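Quinoline 2-oxidoreductase large subunit (Pseudomonas putida, PDB 1T3Q) forms the molybdenum-containing large subunit of a hydroxylase that oxidises quinoline at carbon 2, holding the dioxosulfidomolybdenum centre and its pterin cytosine dinucleotide cofactor. Local coordinates at residues B[454-459]-B[643-648]; B[655-660]-B[718-723]; B[377-382]-B[746-751]. All blocks are in the same frame, centred on the assembly; numbering follows the deposited sequence.

Contact 1: B[454-459]-B[643-648]; sequences KYLGLG and AAIVEI
Tyr455, Gly457 and Gly459 form hydrogen-bonded antiparallel pairs with Ile648, Val646 and Ala644, six backbone bonds joining strands 454-459 and 643-648. The shortest, from Tyr455 N to Ile648 O, spans 2.7 Å and is almost straight, with 178° at the hydrogen. On the face that carries Leu456, Leu458, Ile645 and Glu647, both leucines hold CG anti to the backbone N, and a methyl of each reaches over the partner strand. Leu456 CD1 comes within 3.4 Å of Val646 O and 3.6 Å of Glu647 CB, while Leu458 CD1 lies 3.9 Å from Ile645 CG1. Phe442 of helix 439-450 packs on Leu456, Leu458 and Ile645 from this side. Lys454, its chain bent at chi2 (-71°), lays CD 3.7 Å from Glu647 OE2. Its NZ makes only a long salt bridge to the same oxygen, each charge having a second mate: Asp649 for the lysine, Arg656 for the glutamate. On the other face Tyr455 CB meets Ile648 CB at 4.0 Å. The two glycines leave bare backbone beside Val646 and Ala644, whose side chains touch Ala756 and Ala752 of helix 744-761. The result is an edge-strand pairing in a mixed four-stranded sheet with helices on both faces, an alpha/beta layer of the molybdopterin cofactor-binding domain.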
# COMPACT_ATOMS: atom_id res chain seq x y z
N LYS B 454 -13.35 -7.61 -58.04
CA LYS B 454 -13.57 -7.40 -56.61
C LYS B 454 -15.05 -7.57 -56.29
O LYS B 454 -15.91 -7.04 -56.99
CB LYS B 454 -13.13 -6.00 -56.20
CG LYS B 454 -11.67 -5.67 -56.50
CD LYS B 454 -10.73 -6.42 -55.58
CE LYS B 454 -9.30 -5.92 -55.75
NZ LYS B 454 -8.39 -6.53 -54.75
N TYR B 455 -15.34 -8.31 -55.23
CA TYR B 455 -16.72 -8.54 -54.81
C TYR B 455 -17.02 -7.60 -53.64
O TYR B 455 -16.50 -7.78 -52.54
CB TYR B 455 -16.90 -9.99 -54.36
CG TYR B 455 -16.61 -11.02 -55.44
CD1 TYR B 455 -16.09 -12.27 -55.11
CD2 TYR B 455 -16.88 -10.75 -56.78
CE1 TYR B 455 -15.85 -13.23 -56.10
CE2 TYR B 455 -16.65 -11.70 -57.77
CZ TYR B 455 -16.14 -12.94 -57.42
OH TYR B 455 -15.91 -13.88 -58.40
N LEU B 456 -17.86 -6.60 -53.87
CA LEU B 456 -18.20 -5.65 -52.83
C LEU B 456 -19.54 -6.03 -52.23
O LEU B 456 -20.46 -6.41 -52.95
CB LEU B 456 -18.26 -4.23 -53.41
CG LEU B 456 -17.94 -3.07 -52.47
CD1 LEU B 456 -16.48 -3.17 -52.01
CD2 LEU B 456 -18.18 -1.76 -53.19
N GLY B 457 -19.66 -5.92 -50.91
CA GLY B 457 -20.91 -6.28 -50.25
C GLY B 457 -21.27 -5.37 -49.09
O GLY B 457 -20.39 -4.91 -48.36
N LEU B 458 -22.56 -5.11 -48.94
CA LEU B 458 -23.07 -4.28 -47.87
C LEU B 458 -23.80 -5.17 -46.88
O LEU B 458 -24.61 -6.01 -47.28
CB LEU B 458 -24.05 -3.24 -48.42
CG LEU B 458 -24.83 -2.44 -47.36
CD1 LEU B 458 -23.88 -1.55 -46.58
CD2 LEU B 458 -25.90 -1.60 -48.05
N GLY B 459 -23.51 -5.00 -45.60
CA GLY B 459 -24.16 -5.80 -44.58
C GLY B 459 -24.85 -4.91 -43.58
O GLY B 459 -24.28 -3.89 -43.16
N ALA B 643 -23.59 -0.98 -40.18
CA ALA B 643 -23.55 -1.34 -41.59
C ALA B 643 -22.08 -1.42 -41.95
O ALA B 643 -21.29 -0.54 -41.59
CB ALA B 643 -24.25 -0.30 -42.45
N ALA B 644 -21.70 -2.50 -42.64
CA ALA B 644 -20.32 -2.69 -43.03
C ALA B 644 -20.24 -2.95 -44.52
O ALA B 644 -21.13 -3.55 -45.11
CB ALA B 644 -19.72 -3.87 -42.26
N ILE B 645 -19.16 -2.46 -45.12
CA ILE B 645 -18.93 -2.68 -46.54
C ILE B 645 -17.61 -3.44 -46.61
O ILE B 645 -16.61 -3.01 -46.04
CB ILE B 645 -18.80 -1.36 -47.32
CG1 ILE B 645 -20.16 -0.65 -47.36
CG2 ILE B 645 -18.31 -1.64 -48.73
CD1 ILE B 645 -20.15 0.68 -48.10
N VAL B 646 -17.63 -4.59 -47.27
CA VAL B 646 -16.44 -5.41 -47.40
C VAL B 646 -16.11 -5.61 -48.87
O VAL B 646 -17.00 -5.60 -49.73
CB VAL B 646 -16.62 -6.81 -46.76
CG1 VAL B 646 -16.98 -6.67 -45.29
CG2 VAL B 646 -17.68 -7.60 -47.50
N GLU B 647 -14.83 -5.78 -49.15
CA GLU B 647 -14.37 -6.01 -50.51
C GLU B 647 -13.59 -7.32 -50.51
O GLU B 647 -12.65 -7.49 -49.74
CB GLU B 647 -13.44 -4.88 -50.97
CG GLU B 647 -12.76 -5.17 -52.30
CD GLU B 647 -11.68 -4.16 -52.64
OE1 GLU B 647 -12.03 -3.04 -53.06
OE2 GLU B 647 -10.49 -4.48 -52.47
N ILE B 648 -14.00 -8.24 -51.37
CA ILE B 648 -13.34 -9.53 -51.48
C ILE B 648 -12.67 -9.66 -52.84
O ILE B 648 -13.30 -9.42 -53.87
CB ILE B 648 -14.36 -10.68 -51.34
CG1 ILE B 648 -15.06 -10.60 -49.98
CG2 ILE B 648 -13.66 -12.02 -51.50
CD1 ILE B 648 -16.20 -11.59 -49.83

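Contact 2: B[655-660]-B[718-723]; sequences TRVTDF and DVPDIR
The Pro720 ring lies against the backbone carbonyl of Val657, with CB 3.4 Å and CG 3.5 Å from Val657 O. The same CB is 3.6 Å from Thr658 O. Val657 adds an apolar touch: its CG1, anti to the backbone N (chi1 -178°), stands 4.1 Å from Pro720 CG. Further along, Phe660 CB meets Ile722 CG1 at 4.0 Å, and helix 672-692 packs on both residues through Ile683. Direct hydrogen bonding is confined to Arg723 N and Phe660 O, 3.0 Å apart and nearly straight at 172°. Two waters bridge the rest: one accepts from Val657 N and donates to Asp718 O, the other accepts from Phe660 N and donates to Asp721 O. Behind the contact, Thr658 and Asp659 form a classic beta bulge opposite Ile645, and Thr658 OG1 donates to Asp659 OD2 over 2.7 Å. Asp721 makes salt bridges to Arg130 and Arg134 of the small subunit; Asp718 OD2 accepts from Thr715 N and pairs with Arg186 of the medium subunit. Proline has no N-H to offer the neighbouring strand and meets it with ring carbons; the waters relay between flanking N-H and carbonyl groups too far apart to bond directly, and direct backbone pairing takes over at Arg723.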
# COMPACT_ATOMS: atom_id res chain seq x y z
N THR B 655 -10.06 -10.46 -47.90
CA THR B 655 -11.21 -9.67 -47.50
C THR B 655 -10.81 -8.43 -46.73
O THR B 655 -9.98 -8.48 -45.81
CB THR B 655 -12.18 -10.51 -46.65
OG1 THR B 655 -12.56 -11.68 -47.39
CG2 THR B 655 -13.43 -9.70 -46.33
N ARG B 656 -11.41 -7.31 -47.10
CA ARG B 656 -11.11 -6.03 -46.47
C ARG B 656 -12.39 -5.30 -46.10
O ARG B 656 -13.31 -5.19 -46.91
CB ARG B 656 -10.26 -5.19 -47.45
CG ARG B 656 -9.89 -3.80 -46.98
CD ARG B 656 -8.75 -3.22 -47.83
NE ARG B 656 -9.13 -2.00 -48.53
CZ ARG B 656 -9.60 -1.96 -49.78
NH1 ARG B 656 -9.92 -0.80 -50.33
NH2 ARG B 656 -9.74 -3.08 -50.47
N VAL B 657 -12.47 -4.83 -44.86
CA VAL B 657 -13.63 -4.07 -44.42
C VAL B 657 -13.25 -2.64 -44.77
O VAL B 657 -12.42 -2.04 -44.09
CB VAL B 657 -13.85 -4.16 -42.90
CG1 VAL B 657 -15.10 -3.40 -42.51
CG2 VAL B 657 -13.95 -5.62 -42.47
N THR B 658 -13.84 -2.11 -45.83
CA THR B 658 -13.52 -0.77 -46.29
C THR B 658 -14.29 0.35 -45.61
O THR B 658 -13.80 1.48 -45.54
CB THR B 658 -13.75 -0.64 -47.80
OG1 THR B 658 -15.14 -0.83 -48.09
CG2 THR B 658 -12.93 -1.67 -48.55
N ASP B 659 -15.49 0.06 -45.12
CA ASP B 659 -16.32 1.06 -44.47
C ASP B 659 -17.11 0.48 -43.31
O ASP B 659 -17.44 -0.70 -43.30
CB ASP B 659 -17.32 1.65 -45.47
CG ASP B 659 -16.66 2.26 -46.69
OD1 ASP B 659 -16.35 3.47 -46.66
OD2 ASP B 659 -16.44 1.52 -47.67
N PHE B 660 -17.40 1.32 -42.33
CA PHE B 660 -18.19 0.90 -41.19
C PHE B 660 -18.99 2.10 -40.72
O PHE B 660 -18.46 3.20 -40.52
CB PHE B 660 -17.31 0.36 -40.07
CG PHE B 660 -17.78 -0.96 -39.53
CD1 PHE B 660 -18.96 -1.05 -38.81
CD2 PHE B 660 -17.07 -2.13 -39.80
CE1 PHE B 660 -19.44 -2.29 -38.36
CE2 PHE B 660 -17.54 -3.37 -39.35
CZ PHE B 660 -18.72 -3.45 -38.63
N ASP B 718 -6.50 -3.64 -40.45
CA ASP B 718 -7.74 -4.41 -40.53
C ASP B 718 -8.98 -3.59 -40.24
O ASP B 718 -10.07 -3.93 -40.70
CB ASP B 718 -7.70 -5.58 -39.54
CG ASP B 718 -6.62 -6.58 -39.87
OD1 ASP B 718 -6.67 -7.17 -40.97
OD2 ASP B 718 -5.72 -6.78 -39.03
N VAL B 719 -8.82 -2.52 -39.48
CA VAL B 719 -9.95 -1.68 -39.11
C VAL B 719 -9.94 -0.36 -39.88
O VAL B 719 -8.96 0.38 -39.85
CB VAL B 719 -9.94 -1.38 -37.59
CG1 VAL B 719 -11.28 -0.80 -37.15
CG2 VAL B 719 -9.62 -2.65 -36.81
N PRO B 720 -11.04 -0.06 -40.58
CA PRO B 720 -11.14 1.18 -41.35
C PRO B 720 -11.53 2.33 -40.45
O PRO B 720 -11.75 2.14 -39.25
CB PRO B 720 -12.25 0.86 -42.35
CG PRO B 720 -13.21 0.08 -41.47
CD PRO B 720 -12.28 -0.86 -40.72
N ASP B 721 -11.60 3.54 -41.00
CA ASP B 721 -12.06 4.66 -40.21
C ASP B 721 -13.55 4.36 -40.08
O ASP B 721 -14.15 3.78 -40.99
CB ASP B 721 -11.81 5.99 -40.93
CG ASP B 721 -10.33 6.34 -40.97
OD1 ASP B 721 -9.68 6.30 -39.91
OD2 ASP B 721 -9.83 6.67 -42.06
N ILE B 722 -14.14 4.75 -38.96
CA ILE B 722 -15.54 4.47 -38.68
C ILE B 722 -16.39 5.73 -38.53
O ILE B 722 -15.98 6.68 -37.87
CB ILE B 722 -15.62 3.64 -37.37
CG1 ILE B 722 -14.88 2.31 -37.57
CG2 ILE B 722 -17.07 3.42 -36.96
CD1 ILE B 722 -14.39 1.67 -36.27
N ARG B 723 -17.57 5.72 -39.14
CA ARG B 723 -18.48 6.86 -39.04
C ARG B 723 -19.57 6.53 -38.03
O ARG B 723 -20.23 5.49 -38.12
CB ARG B 723 -19.09 7.21 -40.40
CG ARG B 723 -19.82 8.56 -40.42
CD ARG B 723 -19.79 9.19 -41.81
NE ARG B 723 -21.06 9.10 -42.53
CZ ARG B 723 -22.14 9.83 -42.26
NH1 ARG B 723 -23.25 9.68 -42.97
NH2 ARG B 723 -22.12 10.72 -41.28
O HOH W 1 -10.32 -5.46 -42.87
O HOH W 2 -16.10 3.97 -42.78

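Contact 3: B[377-382]-B[746-751]; sequences AGQIAR and MISAPA
Gln379 presses its aliphatic stem on the backbone of helix 746-751: CG is 3.2 Å and CB 3.4 Å from Ile747 O, a buried carbonyl with no hydrogen-bond partner in the model. That oxygen is left over by a kink at Pro750 and Ala751, where Ala751 N turns instead to a weak bond with Ser748 O. The Ala751 methyl fits between the helices, its CB 3.6 Å from Gln379 O and 3.7 Å from Ile380 CA. Ile380 crosses Pro750 at about a right angle, CD1 to CB 4.0 Å. With so small a residue at the contact, the axes come within 8.0 Å, inclined by 33°.

One shell out, the bend of Gln379 at chi2 (72°) turns its amide away from the carbonyl. Arg382 NH1 donates to Gln379 OE1 over 2.7 Å; the oxygen lies close to the guanidinium plane, whereas the donor stands well above the amide plane. Gln379 NE2 bonds to Val462 O and Ser461 OG, and Ser461 OG also bonds to Ser748 OG. An alanine at Gln379 would probably deprive Arg382 NH1 and Val462 O of this amide partner and open a gap beside Ala751 CB.

Farther out, Met746 packs on Tyr370 and Arg371 of the molybdenum pocket, and helix 744-761 starts just after Glu743 of that pocket. The arrangement is a close helix-helix packing in the second shell of the molybdenum site, the Ile747 side chain lying about 9 Å from the metal group.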
# COMPACT_ATOMS: atom_id res chain seq x y z
N ALA B 377 -24.01 -14.58 -31.58
CA ALA B 377 -24.28 -15.64 -32.56
C ALA B 377 -25.64 -15.51 -33.23
O ALA B 377 -25.74 -15.56 -34.46
CB ALA B 377 -24.16 -17.01 -31.89
N GLY B 378 -26.69 -15.35 -32.43
CA GLY B 378 -28.04 -15.23 -32.97
C GLY B 378 -28.22 -13.97 -33.80
O GLY B 378 -28.97 -13.96 -34.77
N GLN B 379 -27.54 -12.90 -33.40
CA GLN B 379 -27.62 -11.64 -34.13
C GLN B 379 -27.06 -11.88 -35.54
O GLN B 379 -27.66 -11.47 -36.53
CB GLN B 379 -26.80 -10.56 -33.41
CG GLN B 379 -26.86 -9.16 -34.03
CD GLN B 379 -28.20 -8.47 -33.82
OE1 GLN B 379 -28.95 -8.80 -32.89
NE2 GLN B 379 -28.50 -7.49 -34.66
N ILE B 380 -25.91 -12.55 -35.62
CA ILE B 380 -25.31 -12.87 -36.91
C ILE B 380 -26.27 -13.68 -37.77
O ILE B 380 -26.53 -13.34 -38.92
CB ILE B 380 -24.00 -13.71 -36.74
CG1 ILE B 380 -22.88 -12.83 -36.17
CG2 ILE B 380 -23.58 -14.30 -38.08
CD1 ILE B 380 -21.63 -13.61 -35.79
N ALA B 381 -26.79 -14.76 -37.21
CA ALA B 381 -27.71 -15.64 -37.92
C ALA B 381 -28.99 -14.96 -38.40
O ALA B 381 -29.34 -15.06 -39.58
CB ALA B 381 -28.06 -16.84 -37.04
N ARG B 382 -29.67 -14.26 -37.51
CA ARG B 382 -30.93 -13.59 -37.87
C ARG B 382 -30.74 -12.47 -38.88
O ARG B 382 -31.44 -12.41 -39.89
CB ARG B 382 -31.62 -13.04 -36.62
CG ARG B 382 -33.06 -12.58 -36.88
CD ARG B 382 -33.58 -11.71 -35.75
NE ARG B 382 -32.68 -10.58 -35.52
CZ ARG B 382 -31.89 -10.45 -34.47
NH1 ARG B 382 -31.10 -9.39 -34.36
NH2 ARG B 382 -31.92 -11.37 -33.50
N MET B 746 -20.09 -5.38 -30.23
CA MET B 746 -19.76 -6.80 -30.33
C MET B 746 -21.00 -7.67 -30.41
O MET B 746 -20.92 -8.88 -30.63
CB MET B 746 -18.86 -7.25 -29.17
CG MET B 746 -17.38 -7.29 -29.54
SD MET B 746 -17.03 -8.37 -30.97
CE MET B 746 -17.19 -9.99 -30.19
N ILE B 747 -22.16 -7.05 -30.22
CA ILE B 747 -23.41 -7.80 -30.33
C ILE B 747 -23.83 -7.71 -31.79
O ILE B 747 -24.15 -8.71 -32.42
CB ILE B 747 -24.54 -7.17 -29.47
CG1 ILE B 747 -24.26 -7.38 -27.99
CG2 ILE B 747 -25.89 -7.76 -29.87
CD1 ILE B 747 -25.24 -6.66 -27.09
N SER B 748 -23.78 -6.49 -32.32
CA SER B 748 -24.24 -6.19 -33.67
C SER B 748 -23.22 -6.08 -34.82
O SER B 748 -23.48 -6.57 -35.91
CB SER B 748 -25.07 -4.91 -33.62
OG SER B 748 -25.46 -4.46 -34.90
N ALA B 749 -22.08 -5.44 -34.59
CA ALA B 749 -21.11 -5.30 -35.68
C ALA B 749 -20.70 -6.63 -36.33
O ALA B 749 -20.49 -6.70 -37.54
CB ALA B 749 -19.87 -4.54 -35.19
N PRO B 750 -20.57 -7.72 -35.54
CA PRO B 750 -20.18 -8.96 -36.22
C PRO B 750 -21.21 -9.36 -37.27
O PRO B 750 -20.87 -9.88 -38.33
CB PRO B 750 -20.10 -9.97 -35.07
CG PRO B 750 -19.73 -9.10 -33.88
CD PRO B 750 -20.63 -7.91 -34.08
N ALA B 751 -22.48 -9.13 -36.96
CA ALA B 751 -23.56 -9.47 -37.87
C ALA B 751 -23.44 -8.66 -39.16
O ALA B 751 -23.66 -9.18 -40.25
CB ALA B 751 -24.91 -9.22 -37.21

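From the N terminus, segment 377-382 comes first and waits for its partner until 746-751, so contact 3 closes a loop of 363 residues around everything else. Inside it lie the other two in series: contact 1 closes 183 residues, then contact 2 opens a few residues later and closes 57. None cross. Contacts 1 and 2 share one sheet, since strands 636-649 and 655-665 are neighbours in it, and Glu647 of the first forms a salt bridge with Arg656 of the second. Phe660 then links sheet to helix, packing on Ala644 and Ala749. Contact 3 thereby joins helix 375-393 to the helix lying on that sheet.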